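Side-chain contacts in molybdopterin adenylyltransferase (Pyrococcus furiosus, PDB 4LHB), which catalyses the adenylylation of molybdopterin with ATP, releasing diphosphate, as a step in molybdenum-cofactor biosynthesis: residues A81-I86 with K112-K117; V155-P160 with F178-H183; K69-P72 with E77-I80; P53-E58 with V94-T99. One frame throughout, in Å; residues are numbered along the deposited sequence.

Three of the four contacts, interactions 2, 3 and 4, seat a helix on one mixed sheet. Interaction 1 joins helix 75-87 to a 3-10 turn beside it. Interactions 1 and 3 share that helix, their centres about 12 Å apart, and both reach the second subunit of the hexamer. Interactions 2 and 4 use the neighbouring strands 153-159 and 92-96, linked by hydrogen bonds between Ser158 OG and Thr95 OG1, and between Thr96 OG1 and Pro160 O. Interaction 2 lies about 20 Å from interaction 3, centre to centre, across the middle of the chain. Along the sequence, interaction 3 is nested within interaction 4, interaction 1 alternates with interaction 4, and interaction 2 comes last. The sulfate-binding loop follows strand 92-96.

Interaction 1: residues A81-I86 with K112-K117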
loop_
_atom_site.group_PDB
_atom_site.type_symbol
_atom_site.label_atom_id
_atom_site.label_comp_id
_atom_site.label_asym_id
_atom_site.label_seq_id
_atom_site.Cartn_x
_atom_site.Cartn_y
_atom_site.Cartn_z
ATOM N N ALA C 81 22.944 1.579 -10.225
ATOM C CA ALA C 81 24.084 1.439 -9.353
ATOM C C ALA C 81 23.844 0.277 -8.346
ATOM O O ALA C 81 24.629 -0.642 -8.264
ATOM C CB ALA C 81 24.367 2.756 -8.648
ATOM N N LEU C 82 22.734 0.316 -7.628
ATOM C CA LEU C 82 22.415 -0.691 -6.650
ATOM C C LEU C 82 22.601 -2.070 -7.243
ATOM O O LEU C 82 23.189 -2.926 -6.626
ATOM C CB LEU C 82 20.970 -0.505 -6.175
ATOM C CG LEU C 82 20.441 -1.570 -5.230
ATOM C CD1 LEU C 82 21.349 -1.607 -4.013
ATOM C CD2 LEU C 82 18.985 -1.361 -4.828
ATOM N N PHE C 83 22.126 -2.299 -8.449
ATOM C CA PHE C 83 22.177 -3.655 -8.980
ATOM C C PHE C 83 23.532 -4.008 -9.577
ATOM O O PHE C 83 23.866 -5.176 -9.695
ATOM C CB PHE C 83 20.967 -3.958 -9.867
ATOM C CG PHE C 83 19.734 -4.197 -9.044
ATOM C CD1 PHE C 83 19.588 -5.366 -8.359
ATOM C CD2 PHE C 83 18.828 -3.191 -8.817
ATOM C CE1 PHE C 83 18.519 -5.570 -7.508
ATOM C CE2 PHE C 83 17.742 -3.385 -8.000
ATOM C CZ PHE C 83 17.596 -4.583 -7.316
ATOM N N GLU C 84 24.323 -3.015 -9.927
ATOM C CA GLU C 84 25.697 -3.282 -10.286
ATOM C C GLU C 84 26.504 -3.698 -9.031
ATOM O O GLU C 84 27.272 -4.624 -9.084
ATOM C CB GLU C 84 26.348 -2.059 -10.938
ATOM C CG GLU C 84 26.053 -1.896 -12.414
ATOM C CD GLU C 84 26.842 -0.757 -13.058
ATOM O OE1 GLU C 84 27.032 -0.850 -14.264
ATOM O OE2 GLU C 84 27.248 0.217 -12.389
ATOM N N ALA C 85 26.330 -2.978 -7.937
ATOM C CA ALA C 85 26.929 -3.352 -6.681
ATOM C C ALA C 85 26.564 -4.812 -6.377
ATOM O O ALA C 85 27.426 -5.638 -6.076
ATOM C CB ALA C 85 26.473 -2.417 -5.547
ATOM N N ILE C 86 25.287 -5.144 -6.520
ATOM C CA ILE C 86 24.849 -6.471 -6.234
ATOM C C ILE C 86 25.449 -7.473 -7.218
ATOM O O ILE C 86 25.829 -8.544 -6.817
ATOM C CB ILE C 86 23.318 -6.566 -6.153
ATOM C CG1 ILE C 86 22.794 -5.826 -4.933
ATOM C CG2 ILE C 86 22.847 -7.999 -6.056
ATOM C CD1 ILE C 86 21.288 -5.600 -4.978
ATOM N N LYS C 112 13.204 1.416 -1.143
ATOM C CA LYS C 112 12.331 0.789 -0.143
ATOM C C LYS C 112 11.299 -0.191 -0.697
ATOM O O LYS C 112 11.086 -1.225 -0.104
ATOM C CB LYS C 112 11.636 1.876 0.659
ATOM C CG LYS C 112 10.734 1.385 1.758
ATOM C CD LYS C 112 10.469 2.529 2.762
ATOM C CE LYS C 112 9.333 2.206 3.728
ATOM N NZ LYS C 112 9.234 3.188 4.833
ATOM N N PRO C 113 10.668 0.111 -1.846
ATOM C CA PRO C 113 9.674 -0.849 -2.304
ATOM C C PRO C 113 10.255 -2.223 -2.749
ATOM O O PRO C 113 9.512 -3.172 -2.950
ATOM C CB PRO C 113 8.960 -0.098 -3.467
ATOM C CG PRO C 113 9.489 1.316 -3.475
ATOM C CD PRO C 113 10.824 1.243 -2.791
ATOM N N LEU C 114 11.564 -2.338 -2.879
ATOM C CA LEU C 114 12.203 -3.621 -3.165
ATOM C C LEU C 114 12.456 -4.547 -1.925
ATOM O O LEU C 114 12.669 -5.771 -2.086
ATOM C CB LEU C 114 13.535 -3.384 -3.881
ATOM C CG LEU C 114 13.468 -2.639 -5.223
ATOM C CD1 LEU C 114 14.843 -2.560 -5.897
ATOM C CD2 LEU C 114 12.424 -3.294 -6.131
ATOM N N PHE C 115 12.442 -3.988 -0.722
ATOM C CA PHE C 115 12.758 -4.748 0.464
ATOM C C PHE C 115 11.771 -5.862 0.697
ATOM O O PHE C 115 10.609 -5.588 0.751
ATOM C CB PHE C 115 12.664 -3.871 1.728
ATOM C CG PHE C 115 13.663 -2.789 1.794
ATOM C CD1 PHE C 115 14.834 -2.848 1.070
ATOM C CD2 PHE C 115 13.440 -1.693 2.611
ATOM C CE1 PHE C 115 15.762 -1.819 1.136
ATOM C CE2 PHE C 115 14.371 -0.668 2.697
ATOM C CZ PHE C 115 15.533 -0.733 1.948
ATOM N N ASP C 116 12.221 -7.092 0.915
ATOM C CA ASP C 116 11.323 -8.128 1.416
ATOM C C ASP C 116 11.118 -8.028 2.930
ATOM O O ASP C 116 10.097 -8.441 3.422
ATOM C CB ASP C 116 11.790 -9.504 1.019
ATOM C CG ASP C 116 11.938 -9.639 -0.461
ATOM O OD1 ASP C 116 11.053 -10.251 -1.075
ATOM O OD2 ASP C 116 12.903 -9.115 -1.039
ATOM N N LYS C 117 12.065 -7.471 3.668
ATOM C CA LYS C 117 11.884 -7.259 5.106
ATOM C C LYS C 117 12.476 -5.903 5.428
ATOM O O LYS C 117 13.534 -5.574 4.912
ATOM C CB LYS C 117 12.600 -8.364 5.924
ATOM C CG LYS C 117 11.692 -9.059 6.962
ATOM C CD LYS C 117 11.376 -10.492 6.580
ATOM C CE LYS C 117 10.039 -11.021 7.058
ATOM N NZ LYS C 117 9.753 -11.175 8.500
#
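Leu114 points its CD1 methyl at the edge of the Phe83 ring. The contact joins helix 75-87 to the short 3-10 turn that follows helix 107-111, in the alpha/beta fold of the MoaB/Mog family. Both elements lie beside the mixed sheet.

The two side chains come from opposite directions, the methyl meeting the ring at its edge. Leu114 CD1 lies near the ring plane, 3.7 Å from Phe83 CE2 and equally close to CZ, and not over a face. The ring reaches this position because Phe83 CG is anti to the carbonyl carbon (chi1 -76°). This swings its far edge toward the turn, although CB does not itself aim there. Leu82 adds a looser touch, its CD2 lying 4.4 Å from Leu114 CD1. Leu82 also packs on Val93 and Val156 of the sheet.

No hydrogen bond crosses between the two segments. The buried group continues into the second subunit, where Leu114 packs on Leu114 of the second subunit and Phe83 on Leu79 of that subunit. Lys75 NZ of that second subunit bonds to Leu114 O and makes a salt bridge with Asp116. Within the helix, Leu82 CG sits 4.2 Å above one face of the Phe83 ring, offset toward its rim.

Interaction 2: residues V155-P160 with F178-H183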
loop_
_atom_site.group_PDB
_atom_site.type_symbol
_atom_site.label_atom_id
_atom_site.label_comp_id
_atom_site.label_asym_id
_atom_site.label_seq_id
_atom_site.Cartn_x
_atom_site.Cartn_y
_atom_site.Cartn_z
ATOM N N VAL C 155 21.666 -6.587 1.963
ATOM C CA VAL C 155 21.209 -5.693 3.005
ATOM C C VAL C 155 21.550 -4.335 2.463
ATOM O O VAL C 155 22.682 -4.119 2.023
ATOM C CB VAL C 155 21.932 -5.909 4.373
ATOM C CG1 VAL C 155 21.468 -4.900 5.434
ATOM C CG2 VAL C 155 21.669 -7.318 4.877
ATOM N N VAL C 156 20.585 -3.422 2.501
ATOM C CA VAL C 156 20.800 -2.075 1.987
ATOM C C VAL C 156 20.500 -1.091 3.101
ATOM O O VAL C 156 19.490 -1.207 3.763
ATOM C CB VAL C 156 19.907 -1.778 0.730
ATOM C CG1 VAL C 156 20.198 -0.360 0.176
ATOM C CG2 VAL C 156 20.073 -2.905 -0.307
ATOM N N PHE C 157 21.449 -0.208 3.354
ATOM C CA PHE C 157 21.320 0.855 4.291
ATOM C C PHE C 157 21.293 2.148 3.431
ATOM O O PHE C 157 22.120 2.325 2.492
ATOM C CB PHE C 157 22.573 0.889 5.194
ATOM C CG PHE C 157 22.722 -0.304 6.097
ATOM C CD1 PHE C 157 22.054 -0.364 7.314
ATOM C CD2 PHE C 157 23.553 -1.358 5.748
ATOM C CE1 PHE C 157 22.191 -1.484 8.128
ATOM C CE2 PHE C 157 23.709 -2.459 6.581
ATOM C CZ PHE C 157 23.021 -2.534 7.750
ATOM N N SER C 158 20.385 3.054 3.753
ATOM C CA SER C 158 20.359 4.337 3.068
ATOM C C SER C 158 20.453 5.413 4.083
ATOM O O SER C 158 19.621 5.538 4.976
ATOM C CB SER C 158 19.106 4.489 2.192
ATOM O OG SER C 158 19.260 3.581 1.108
ATOM N N LEU C 159 21.508 6.197 3.925
ATOM C CA LEU C 159 21.891 7.214 4.877
ATOM C C LEU C 159 21.789 8.600 4.261
ATOM O O LEU C 159 21.835 8.718 3.038
ATOM C CB LEU C 159 23.346 6.951 5.262
ATOM C CG LEU C 159 23.700 5.566 5.787
ATOM C CD1 LEU C 159 25.221 5.541 5.984
ATOM C CD2 LEU C 159 22.961 5.311 7.087
ATOM N N PRO C 160 21.638 9.633 5.104
ATOM C CA PRO C 160 21.716 11.006 4.620
ATOM C C PRO C 160 23.087 11.330 4.104
ATOM O O PRO C 160 23.998 10.516 4.183
ATOM C CB PRO C 160 21.415 11.869 5.857
ATOM C CG PRO C 160 20.655 10.976 6.773
ATOM C CD PRO C 160 21.129 9.572 6.493
ATOM N N PHE C 178 26.946 -7.822 11.008
ATOM C CA PHE C 178 27.011 -9.312 11.096
ATOM C C PHE C 178 25.779 -9.898 11.751
ATOM O O PHE C 178 25.280 -10.925 11.301
ATOM C CB PHE C 178 28.248 -9.758 11.846
ATOM C CG PHE C 178 29.503 -9.545 11.099
ATOM C CD1 PHE C 178 29.834 -10.366 10.034
ATOM C CD2 PHE C 178 30.358 -8.527 11.453
ATOM C CE1 PHE C 178 31.020 -10.175 9.310
ATOM C CE2 PHE C 178 31.538 -8.328 10.757
ATOM C CZ PHE C 178 31.888 -9.154 9.682
ATOM N N HIS C 179 25.265 -9.261 12.796
ATOM C CA HIS C 179 23.963 -9.741 13.334
ATOM C C HIS C 179 22.922 -9.804 12.204
ATOM O O HIS C 179 22.196 -10.819 11.987
ATOM C CB HIS C 179 23.417 -8.846 14.434
ATOM C CG HIS C 179 24.238 -8.803 15.693
ATOM N ND1 HIS C 179 25.227 -9.679 15.970
ATOM C CD2 HIS C 179 24.151 -7.960 16.799
ATOM C CE1 HIS C 179 25.741 -9.392 17.180
ATOM N NE2 HIS C 179 25.095 -8.337 17.674
ATOM N N ILE C 180 22.882 -8.724 11.429
ATOM C CA ILE C 180 21.859 -8.584 10.395
ATOM C C ILE C 180 22.092 -9.664 9.360
ATOM O O ILE C 180 21.164 -10.396 8.986
ATOM C CB ILE C 180 21.822 -7.177 9.747
ATOM C CG1 ILE C 180 21.426 -6.120 10.774
ATOM C CG2 ILE C 180 20.788 -7.199 8.682
ATOM C CD1 ILE C 180 21.822 -4.697 10.504
ATOM N N LEU C 181 23.327 -9.807 8.903
ATOM C CA LEU C 181 23.527 -10.754 7.798
ATOM C C LEU C 181 23.158 -12.149 8.229
ATOM O O LEU C 181 22.632 -12.930 7.440
ATOM C CB LEU C 181 24.952 -10.720 7.288
ATOM C CG LEU C 181 25.279 -9.510 6.403
ATOM C CD1 LEU C 181 26.809 -9.351 6.373
ATOM C CD2 LEU C 181 24.636 -9.726 5.027
ATOM N N LYS C 182 23.457 -12.451 9.495
ATOM C CA LYS C 182 23.274 -13.796 10.029
ATOM C C LYS C 182 21.783 -14.135 10.132
ATOM O O LYS C 182 21.384 -15.171 9.682
ATOM C CB LYS C 182 24.001 -13.950 11.390
ATOM C CG LYS C 182 24.166 -15.404 11.841
ATOM C CD LYS C 182 23.087 -15.824 12.838
ATOM C CE LYS C 182 23.290 -17.246 13.397
ATOM N NZ LYS C 182 22.365 -17.504 14.556
ATOM N N HIS C 183 20.964 -13.255 10.709
ATOM C CA HIS C 183 19.522 -13.508 10.733
ATOM C C HIS C 183 18.936 -13.407 9.361
ATOM O O HIS C 183 18.035 -14.162 9.046
ATOM C CB HIS C 183 18.800 -12.569 11.639
ATOM C CG HIS C 183 19.136 -12.732 13.096
ATOM N ND1 HIS C 183 20.370 -12.484 13.590
ATOM C CD2 HIS C 183 18.342 -13.062 14.179
ATOM C CE1 HIS C 183 20.361 -12.657 14.920
ATOM N NE2 HIS C 183 19.121 -13.008 15.281
#
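Ile180 reaches from its helix to Val155 and Phe157 with two separate branches. Its CB bond points toward the strand, and the side chain divides there. The CG2 branch is short and settles on Val155, 3.9 Å from CG2 and 4.0 Å from CG1 of that residue. The other branch leaves through CG1, which is anti to the carbonyl carbon (chi1 -64°), and runs on extended to CD1. That methyl meets the ring of Phe157 at its edge, in plane, 3.7 Å from CZ. The ring and the isoleucine approach from opposite directions.

Val155 and Ile180 cross obliquely, which brings both methyls of the valine within reach of Ile180 CG2. The same Val155 CG2 also touches Leu181 CD2 at 3.8 Å, so it fits between two neighbouring residues of the helix.

This is helix 163-184 returning over strand 153-159, one of the inner strands of the mixed sheet. The segment axes come within 10.4 Å and run at 141°, closer to antiparallel than to parallel. Val156 turns to the other side of the sheet, where Ile111 packs.

With an alanine here instead of Ile180, the Phe157 ring edge is likely to lose its CD1 neighbour, and of these two helix residues Leu181 alone would still hold Val155. Phe121 also meets the Phe157 ring, their planes at about 60°, while Val138 of the third subunit packs on Ile180. Further round the helix, His183 ND1 donates to His179 O at 2.9 Å, and that oxygen also accepts from His183 N.

Interaction 3: residues K69-P72 with E77-I80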
loop_
_atom_site.group_PDB
_atom_site.type_symbol
_atom_site.label_atom_id
_atom_site.label_comp_id
_atom_site.label_asym_id
_atom_site.label_seq_id
_atom_site.Cartn_x
_atom_site.Cartn_y
_atom_site.Cartn_z
ATOM N N LYS C 69 30.331 4.260 -6.762
ATOM C CA LYS C 69 29.869 5.116 -7.842
ATOM C C LYS C 69 29.143 6.323 -7.304
ATOM O O LYS C 69 28.471 6.222 -6.261
ATOM C CB LYS C 69 28.970 4.363 -8.787
ATOM C CG LYS C 69 28.599 5.180 -10.015
ATOM C CD LYS C 69 28.492 4.329 -11.275
ATOM C CE LYS C 69 27.544 4.879 -12.361
ATOM N NZ LYS C 69 27.012 3.729 -13.173
ATOM N N ILE C 70 29.320 7.476 -7.979
ATOM C CA ILE C 70 28.629 8.723 -7.597
ATOM C C ILE C 70 27.600 8.829 -8.654
ATOM O O ILE C 70 27.941 8.727 -9.823
ATOM C CB ILE C 70 29.503 9.978 -7.689
ATOM C CG1 ILE C 70 30.861 9.714 -7.034
ATOM C CG2 ILE C 70 28.839 11.182 -7.009
ATOM C CD1 ILE C 70 31.329 10.837 -6.097
ATOM N N VAL C 71 26.343 8.973 -8.273
ATOM C CA VAL C 71 25.248 9.074 -9.262
ATOM C C VAL C 71 24.391 10.313 -8.984
ATOM O O VAL C 71 24.234 10.765 -7.849
ATOM C CB VAL C 71 24.355 7.798 -9.275
ATOM C CG1 VAL C 71 25.154 6.559 -9.673
ATOM C CG2 VAL C 71 23.613 7.583 -7.944
ATOM N N PRO C 72 23.817 10.883 -10.013
ATOM C CA PRO C 72 22.885 11.973 -9.759
ATOM C C PRO C 72 21.655 11.546 -8.928
ATOM O O PRO C 72 21.383 10.360 -8.802
ATOM C CB PRO C 72 22.453 12.381 -11.161
ATOM C CG PRO C 72 22.679 11.179 -11.965
ATOM C CD PRO C 72 23.888 10.527 -11.424
ATOM N N GLU C 77 19.334 5.999 -12.307
ATOM C CA GLU C 77 20.775 5.903 -12.043
ATOM C C GLU C 77 21.085 5.196 -10.717
ATOM O O GLU C 77 21.966 4.313 -10.670
ATOM C CB GLU C 77 21.488 7.267 -12.097
ATOM C CG GLU C 77 21.579 7.866 -13.513
ATOM C CD GLU C 77 22.307 6.930 -14.488
ATOM O OE1 GLU C 77 23.420 6.461 -14.190
ATOM O OE2 GLU C 77 21.769 6.637 -15.555
ATOM N N VAL C 78 20.339 5.576 -9.668
ATOM C CA VAL C 78 20.463 4.954 -8.363
ATOM C C VAL C 78 20.199 3.457 -8.412
ATOM O O VAL C 78 20.996 2.653 -7.895
ATOM C CB VAL C 78 19.504 5.556 -7.367
ATOM C CG1 VAL C 78 19.420 4.636 -6.146
ATOM C CG2 VAL C 78 19.921 6.990 -7.030
ATOM N N LEU C 79 19.106 3.069 -9.054
ATOM C CA LEU C 79 18.817 1.645 -9.260
ATOM C C LEU C 79 19.857 0.928 -10.106
ATOM O O LEU C 79 20.203 -0.200 -9.807
ATOM C CB LEU C 79 17.439 1.440 -9.816
ATOM C CG LEU C 79 16.348 1.155 -8.754
ATOM C CD1 LEU C 79 16.738 1.301 -7.297
ATOM C CD2 LEU C 79 15.057 1.904 -9.036
ATOM N N ILE C 80 20.380 1.574 -11.147
ATOM C CA ILE C 80 21.390 0.932 -11.987
ATOM C C ILE C 80 22.608 0.643 -11.083
ATOM O O ILE C 80 23.221 -0.388 -11.173
ATOM C CB ILE C 80 21.779 1.809 -13.232
ATOM C CG1 ILE C 80 20.791 1.623 -14.403
ATOM C CG2 ILE C 80 23.153 1.479 -13.792
ATOM C CD1 ILE C 80 20.929 2.679 -15.525
HETATM O O HOH W 1 24.139 4.564 -12.579
#
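Pro72 and Glu77 pack ring against chain, with Pro72 CG 3.8 Å from Glu77 CG. The CD atom of the proline also lies close to Glu77 CB and CG. Next to this pair, Val71 and Val78 meet at about a right angle, through Val71 CG2 and Val78 CG2 at 3.8 Å. Val71 also touches the start of the glutamate chain, its CB being 4.1 Å from Glu77 CB.

The glutamate is bent at its second torsion (chi2 -58°). The bend keeps its carboxylate near its own backbone carbonyl, where one water can bridge the two. Water 1 donates to Glu77 OE1 at 2.6 Å and to Glu77 O at 2.9 Å. It accepts from Lys69 NZ at 3.1 Å, so both its protons are used and it accepts one bond. Lys69 NZ and Glu77 OE1 themselves stay 4.6 Å apart. Their opposite charges probably still attract, with the water as the link.

The segments are the strand end and the helix start of a beta-alpha-beta crossover. Strand 64-71 is an outer strand of the sheet within the chain. Helix 75-87 leads from it to the parallel strand 92-96, passing the intervening strand 32-38.

Further out, Asp74 OD1 accepts a bond from Glu77 N near the start of the helix. Val38 of strand 32-38 packs on both Val71 and Val78, and Pro72 rests on Asp40 and Ala43 of helix 40-44. Lys69 NZ also makes a long, weak ion pair with Glu84. Ile80 packs on Lys87 of the second subunit.

Interaction 4: residues P53-E58 with V94-T99; sequences PLIIEE and VTTGGT. With SO4 (sulfate ion), chain F.
Ile55 and Val94 reach toward each other tip to tip, in a purely apolar meeting of helix 51-60 with strand 92-96. Ile55 CD1 and CG2 both lie 3.8 Å from Val94 CG2. The same CD1 turns to the next inward-facing residue of the strand, 3.8 Å from Thr96 CG2. Were Ile55 cut back to an alanine, the methyls of Val94 and Thr96 would probably lose their cover from the helix. Val35 and Val166 also pack on Ile55.

Hydrogen bonds lie on the strand side. With chi1 at 175°, Thr96 turns OG1 away from its backbone N toward Pro160 O and leaves CG2 for Ile55. Thr95 faces away from the helix.

The third kind is anion binding. Thr99 N donates to sulfate O3 at 2.8 Å, nearly straight at 168°. Gly98 N is equally near O3, and Gly161 N adds a bond from another loop. Thr99 OG1 lies 3.0 Å from O3, but its bond there is not settled. The backbone angles of Gly97 would press any CB onto Thr96 O, so the turn to the sulfate needs a glycine.

This strand running into a Thr-Gly-Gly-Thr loop belongs to the sequence signature of the molybdenum-cofactor biosynthesis family. The sulfate, probably from the crystallisation liquor, is consistent with a place for a phosphate group of the substrate.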
loop_
_atom_site.group_PDB
_atom_site.type_symbol
_atom_site.label_atom_id
_atom_site.label_comp_id
_atom_site.label_asym_id
_atom_site.label_seq_id
_atom_site.Cartn_x
_atom_site.Cartn_y
_atom_site.Cartn_z
ATOM N N PRO C 53 33.811 8.009 0.548
ATOM C CA PRO C 53 35.150 7.551 1.004
ATOM C C PRO C 53 35.237 7.228 2.477
ATOM O O PRO C 53 35.898 6.250 2.839
ATOM C CB PRO C 53 36.063 8.745 0.653
ATOM C CG PRO C 53 35.400 9.310 -0.564
ATOM C CD PRO C 53 33.918 9.252 -0.255
ATOM N N LEU C 54 34.588 8.027 3.316
ATOM C CA LEU C 54 34.509 7.684 4.725
ATOM C C LEU C 54 33.889 6.271 4.889
ATOM O O LEU C 54 34.517 5.388 5.476
ATOM C CB LEU C 54 33.717 8.733 5.500
ATOM C CG LEU C 54 33.524 8.461 6.996
ATOM C CD1 LEU C 54 34.850 8.058 7.677
ATOM C CD2 LEU C 54 32.883 9.698 7.648
ATOM N N ILE C 55 32.696 6.058 4.325
ATOM C CA ILE C 55 32.015 4.750 4.360
ATOM C C ILE C 55 32.949 3.650 3.884
ATOM O O ILE C 55 32.989 2.582 4.490
ATOM C CB ILE C 55 30.678 4.710 3.532
ATOM C CG1 ILE C 55 29.621 5.688 4.083
ATOM C CG2 ILE C 55 30.022 3.341 3.503
ATOM C CD1 ILE C 55 28.633 6.154 3.021
ATOM N N ILE C 56 33.690 3.899 2.810
ATOM C CA ILE C 56 34.590 2.884 2.266
ATOM C C ILE C 56 35.735 2.593 3.251
ATOM O O ILE C 56 36.148 1.465 3.406
ATOM C CB ILE C 56 35.185 3.306 0.904
ATOM C CG1 ILE C 56 34.094 3.392 -0.161
ATOM C CG2 ILE C 56 36.261 2.329 0.399
ATOM C CD1 ILE C 56 34.523 4.250 -1.327
ATOM N N GLU C 57 36.241 3.622 3.901
ATOM C CA GLU C 57 37.324 3.460 4.844
ATOM C C GLU C 57 36.838 2.606 5.982
ATOM O O GLU C 57 37.429 1.574 6.269
ATOM C CB GLU C 57 37.772 4.811 5.379
ATOM C CG GLU C 57 39.161 4.849 5.992
ATOM C CD GLU C 57 39.538 6.259 6.436
ATOM O OE1 GLU C 57 40.616 6.753 6.039
ATOM O OE2 GLU C 57 38.738 6.895 7.166
ATOM N N GLU C 58 35.735 3.025 6.604
ATOM C CA GLU C 58 35.243 2.375 7.802
ATOM C C GLU C 58 34.822 0.945 7.601
ATOM O O GLU C 58 35.089 0.076 8.449
ATOM C CB GLU C 58 34.090 3.145 8.367
ATOM C CG GLU C 58 34.537 4.469 8.956
ATOM C CD GLU C 58 35.232 4.336 10.308
ATOM O OE1 GLU C 58 35.205 3.251 10.937
ATOM O OE2 GLU C 58 35.784 5.351 10.750
ATOM N N VAL C 94 25.514 0.471 0.805
ATOM C CA VAL C 94 25.157 1.650 1.513
ATOM C C VAL C 94 25.164 2.860 0.624
ATOM O O VAL C 94 26.096 3.120 -0.125
ATOM C CB VAL C 94 25.932 1.794 2.823
ATOM C CG1 VAL C 94 27.074 0.818 2.903
ATOM C CG2 VAL C 94 26.245 3.236 3.159
ATOM N N THR C 95 24.034 3.550 0.643
ATOM C CA THR C 95 23.837 4.699 -0.196
ATOM C C THR C 95 23.962 5.816 0.758
ATOM O O THR C 95 23.435 5.735 1.899
ATOM C CB THR C 95 22.434 4.682 -0.862
ATOM O OG1 THR C 95 21.380 4.750 0.148
ATOM C CG2 THR C 95 22.315 3.414 -1.661
ATOM N N THR C 96 24.621 6.869 0.302
ATOM C CA THR C 96 24.553 8.145 0.999
ATOM C C THR C 96 23.977 9.275 0.134
ATOM O O THR C 96 24.400 9.485 -0.986
ATOM C CB THR C 96 25.928 8.557 1.543
ATOM O OG1 THR C 96 25.803 9.868 2.112
ATOM C CG2 THR C 96 27.028 8.502 0.451
ATOM N N GLY C 97 23.023 10.014 0.672
ATOM C CA GLY C 97 22.382 11.114 -0.071
ATOM C C GLY C 97 21.004 10.771 -0.679
ATOM O O GLY C 97 20.708 9.613 -1.000
ATOM N N GLY C 98 20.154 11.783 -0.803
ATOM C CA GLY C 98 18.887 11.673 -1.528
ATOM C C GLY C 98 17.747 11.209 -0.641
ATOM O O GLY C 98 16.736 10.624 -1.150
ATOM N N THR C 99 17.938 11.398 0.678
ATOM C CA THR C 99 17.018 10.866 1.673
ATOM C C THR C 99 16.117 11.946 2.245
ATOM O O THR C 99 15.177 11.639 2.962
ATOM C CB THR C 99 17.694 10.150 2.875
ATOM O OG1 THR C 99 18.340 11.116 3.718
ATOM C CG2 THR C 99 18.604 8.945 2.449
HETATM S S SO4 F . 20.316 14.133 2.157
HETATM O O1 SO4 F . 21.294 14.656 1.186
HETATM O O2 SO4 F . 18.993 14.768 2.026
HETATM O O3 SO4 F . 20.109 12.694 1.857
HETATM O O4 SO4 F . 20.777 14.384 3.560
#